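Local coordinates for DNA repair protein XRCC1 (Mus musculus, PDB 3PC6) that serves as a scaffold in DNA single-strand break repair, assembling repair protein complexes and binding poly-ADP-ribose, and is represented here by its second BRCT domain, at residues F13-E18 / F48-Q53. Residues are numbered along the deposited sequence; the frame is centred on the assembly and turned at random.
Sequences FFLYGE and FVITAQ
Phe-14 and Tyr-16 join Phe-48 and Ile-50 through backbone hydrogen bonds between two neighbouring parallel strands, the central pair of the four-stranded parallel sheet of this BRCT domain. Phe-14 is gripped at both polar backbone atoms. Its N donates to O of Phe-48 at 2.8 Å, and its O accepts from N of Ile-50 at 2.9 Å. Ile-50 O then takes the N-H of Tyr-16, again at 2.8 Å but a little more bent, with 158° at the hydrogen. Outward-facing groups of the pair bond elsewhere: Phe-13 pairs with strand 37-38 and its following loop, Val-49 with strand 70-72.

Farther along, a water bridges the two segments. It donates to Tyr-16 O and Glu-18 O and accepts from Ala-52 N, so three backbone groups are satisfied at once. Arg-73 serves Thr-51 O and Gln-53 O, and Arg-24 serves Leu-15 O.

On the face of Phe-13, Leu-15 and Ile-50, CD2 of Leu-15 lies 3.8 Å from CB of Ile-50. Leu-15 packs on helix 23-33, Ile-50 on helix 75-83. Phe-13 and Phe-48 run side by side, their ring planes 31° apart. The other face carries Tyr-16. Its CB rests against CG1 of Val-49, and its hydroxyl bonds to Asp-56.

Thr-51 OG1 is anti to its own N (chi1 172°), beside its carbonyl carbon, and accepts from Gln-53 N in an ST turn. A valine here would probably leave that N-H without its acceptor and let the turn drift. The same OG1 lies 3.5 Å from CD2 of Tyr-16.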
loop_
_atom_site.group_PDB
_atom_site.type_symbol
_atom_site.label_atom_id
_atom_site.label_comp_id
_atom_site.label_asym_id
_atom_site.label_seq_id
_atom_site.Cartn_x
_atom_site.Cartn_y
_atom_site.Cartn_z
ATOM N N PHE B 13 -7.214 -7.183 -5.568
ATOM C CA PHE B 13 -6.468 -6.931 -6.799
ATOM C C PHE B 13 -5.178 -7.737 -6.826
ATOM O O PHE B 13 -4.540 -7.937 -5.789
ATOM C CB PHE B 13 -6.098 -5.441 -6.910
ATOM C CG PHE B 13 -7.280 -4.505 -6.877
ATOM C CD1 PHE B 13 -7.991 -4.297 -5.700
ATOM C CD2 PHE B 13 -7.653 -3.810 -8.012
ATOM C CE1 PHE B 13 -9.076 -3.427 -5.666
ATOM C CE2 PHE B 13 -8.732 -2.946 -7.992
ATOM C CZ PHE B 13 -9.447 -2.750 -6.813
ATOM N N PHE B 14 -4.799 -8.190 -8.013
ATOM C CA PHE B 14 -3.476 -8.744 -8.263
ATOM C C PHE B 14 -2.817 -7.900 -9.358
ATOM O O PHE B 14 -3.396 -7.697 -10.422
ATOM C CB PHE B 14 -3.585 -10.198 -8.716
ATOM C CG PHE B 14 -2.267 -10.833 -9.035
ATOM C CD1 PHE B 14 -1.480 -11.372 -8.030
ATOM C CD2 PHE B 14 -1.819 -10.912 -10.347
ATOM C CE1 PHE B 14 -0.258 -11.969 -8.330
ATOM C CE2 PHE B 14 -0.604 -11.498 -10.655
ATOM C CZ PHE B 14 0.182 -12.024 -9.640
ATOM N N LEU B 15 -1.626 -7.378 -9.092
ATOM C CA LEU B 15 -0.936 -6.570 -10.089
ATOM C C LEU B 15 -0.053 -7.491 -10.924
ATOM O O LEU B 15 0.923 -8.073 -10.442
ATOM C CB LEU B 15 -0.123 -5.439 -9.426
ATOM C CG LEU B 15 -0.951 -4.486 -8.537
ATOM C CD1 LEU B 15 -0.073 -3.353 -7.961
ATOM C CD2 LEU B 15 -2.155 -3.896 -9.276
ATOM N N TYR B 16 -0.422 -7.662 -12.181
ATOM C CA TYR B 16 0.288 -8.618 -13.020
ATOM C C TYR B 16 1.447 -7.941 -13.739
ATOM O O TYR B 16 1.253 -6.966 -14.451
ATOM C CB TYR B 16 -0.680 -9.247 -14.023
ATOM C CG TYR B 16 0.002 -10.087 -15.076
ATOM C CD1 TYR B 16 0.119 -11.461 -14.930
ATOM C CD2 TYR B 16 0.542 -9.499 -16.212
ATOM C CE1 TYR B 16 0.755 -12.231 -15.897
ATOM C CE2 TYR B 16 1.185 -10.257 -17.183
ATOM C CZ TYR B 16 1.286 -11.619 -17.022
ATOM O OH TYR B 16 1.921 -12.367 -17.991
ATOM N N GLY B 17 2.656 -8.448 -13.522
ATOM C CA GLY B 17 3.800 -8.055 -14.318
ATOM C C GLY B 17 4.344 -6.663 -14.104
ATOM O O GLY B 17 4.194 -6.062 -13.026
ATOM N N GLU B 18 4.975 -6.142 -15.157
ATOM C CA GLU B 18 5.710 -4.890 -15.085
ATOM C C GLU B 18 4.935 -3.686 -15.607
ATOM O O GLU B 18 4.101 -3.796 -16.511
ATOM C CB GLU B 18 7.047 -5.024 -15.820
ATOM C CG GLU B 18 7.955 -6.070 -15.203
ATOM C CD GLU B 18 9.295 -6.176 -15.905
ATOM O OE1 GLU B 18 9.341 -5.966 -17.137
ATOM O OE2 GLU B 18 10.298 -6.476 -15.223
ATOM N N PHE B 48 -9.710 -8.841 -9.479
ATOM C CA PHE B 48 -9.213 -8.004 -10.568
ATOM C C PHE B 48 -7.723 -8.214 -10.802
ATOM O O PHE B 48 -6.916 -8.041 -9.897
ATOM C CB PHE B 48 -9.474 -6.518 -10.283
ATOM C CG PHE B 48 -10.916 -6.216 -10.056
ATOM C CD1 PHE B 48 -11.433 -6.176 -8.774
ATOM C CD2 PHE B 48 -11.778 -6.046 -11.138
ATOM C CE1 PHE B 48 -12.788 -5.938 -8.561
ATOM C CE2 PHE B 48 -13.140 -5.800 -10.934
ATOM C CZ PHE B 48 -13.644 -5.753 -9.643
ATOM N N VAL B 49 -7.386 -8.597 -12.024
ATOM C CA VAL B 49 -5.999 -8.711 -12.473
ATOM C C VAL B 49 -5.677 -7.466 -13.297
ATOM O O VAL B 49 -6.284 -7.236 -14.354
ATOM C CB VAL B 49 -5.827 -9.977 -13.328
ATOM C CG1 VAL B 49 -4.416 -10.063 -13.910
ATOM C CG2 VAL B 49 -6.158 -11.215 -12.492
ATOM N N ILE B 50 -4.765 -6.642 -12.792
ATOM C CA ILE B 50 -4.383 -5.405 -13.467
ATOM C C ILE B 50 -3.132 -5.655 -14.287
ATOM O O ILE B 50 -2.131 -6.132 -13.758
ATOM C CB ILE B 50 -4.094 -4.272 -12.469
ATOM C CG1 ILE B 50 -5.243 -4.123 -11.465
ATOM C CG2 ILE B 50 -3.793 -2.974 -13.211
ATOM C CD1 ILE B 50 -6.623 -3.827 -12.079
ATOM N N THR B 51 -3.196 -5.357 -15.581
ATOM C CA THR B 51 -2.083 -5.646 -16.482
ATOM C C THR B 51 -1.903 -4.585 -17.568
ATOM O O THR B 51 -2.875 -4.136 -18.168
ATOM C CB THR B 51 -2.243 -7.027 -17.154
ATOM O OG1 THR B 51 -1.239 -7.191 -18.164
ATOM C CG2 THR B 51 -3.627 -7.177 -17.789
ATOM N N ALA B 52 -0.655 -4.199 -17.817
ATOM C CA ALA B 52 -0.338 -3.296 -18.926
ATOM C C ALA B 52 0.165 -4.074 -20.165
ATOM O O ALA B 52 0.482 -3.479 -21.198
ATOM C CB ALA B 52 0.716 -2.270 -18.478
ATOM N N GLN B 53 0.218 -5.398 -20.043
ATOM C CA GLN B 53 0.828 -6.268 -21.051
ATOM C C GLN B 53 -0.201 -6.872 -22.011
ATOM O O GLN B 53 -1.403 -6.724 -21.814
ATOM C CB GLN B 53 1.580 -7.408 -20.350
ATOM C CG GLN B 53 2.498 -6.956 -19.212
ATOM C CD GLN B 53 3.780 -6.305 -19.701
ATOM O OE1 GLN B 53 4.199 -5.264 -19.187
ATOM N NE2 GLN B 53 4.414 -6.918 -20.693
HETATM O O HOH W 1 1.684 -5.444 -16.564
#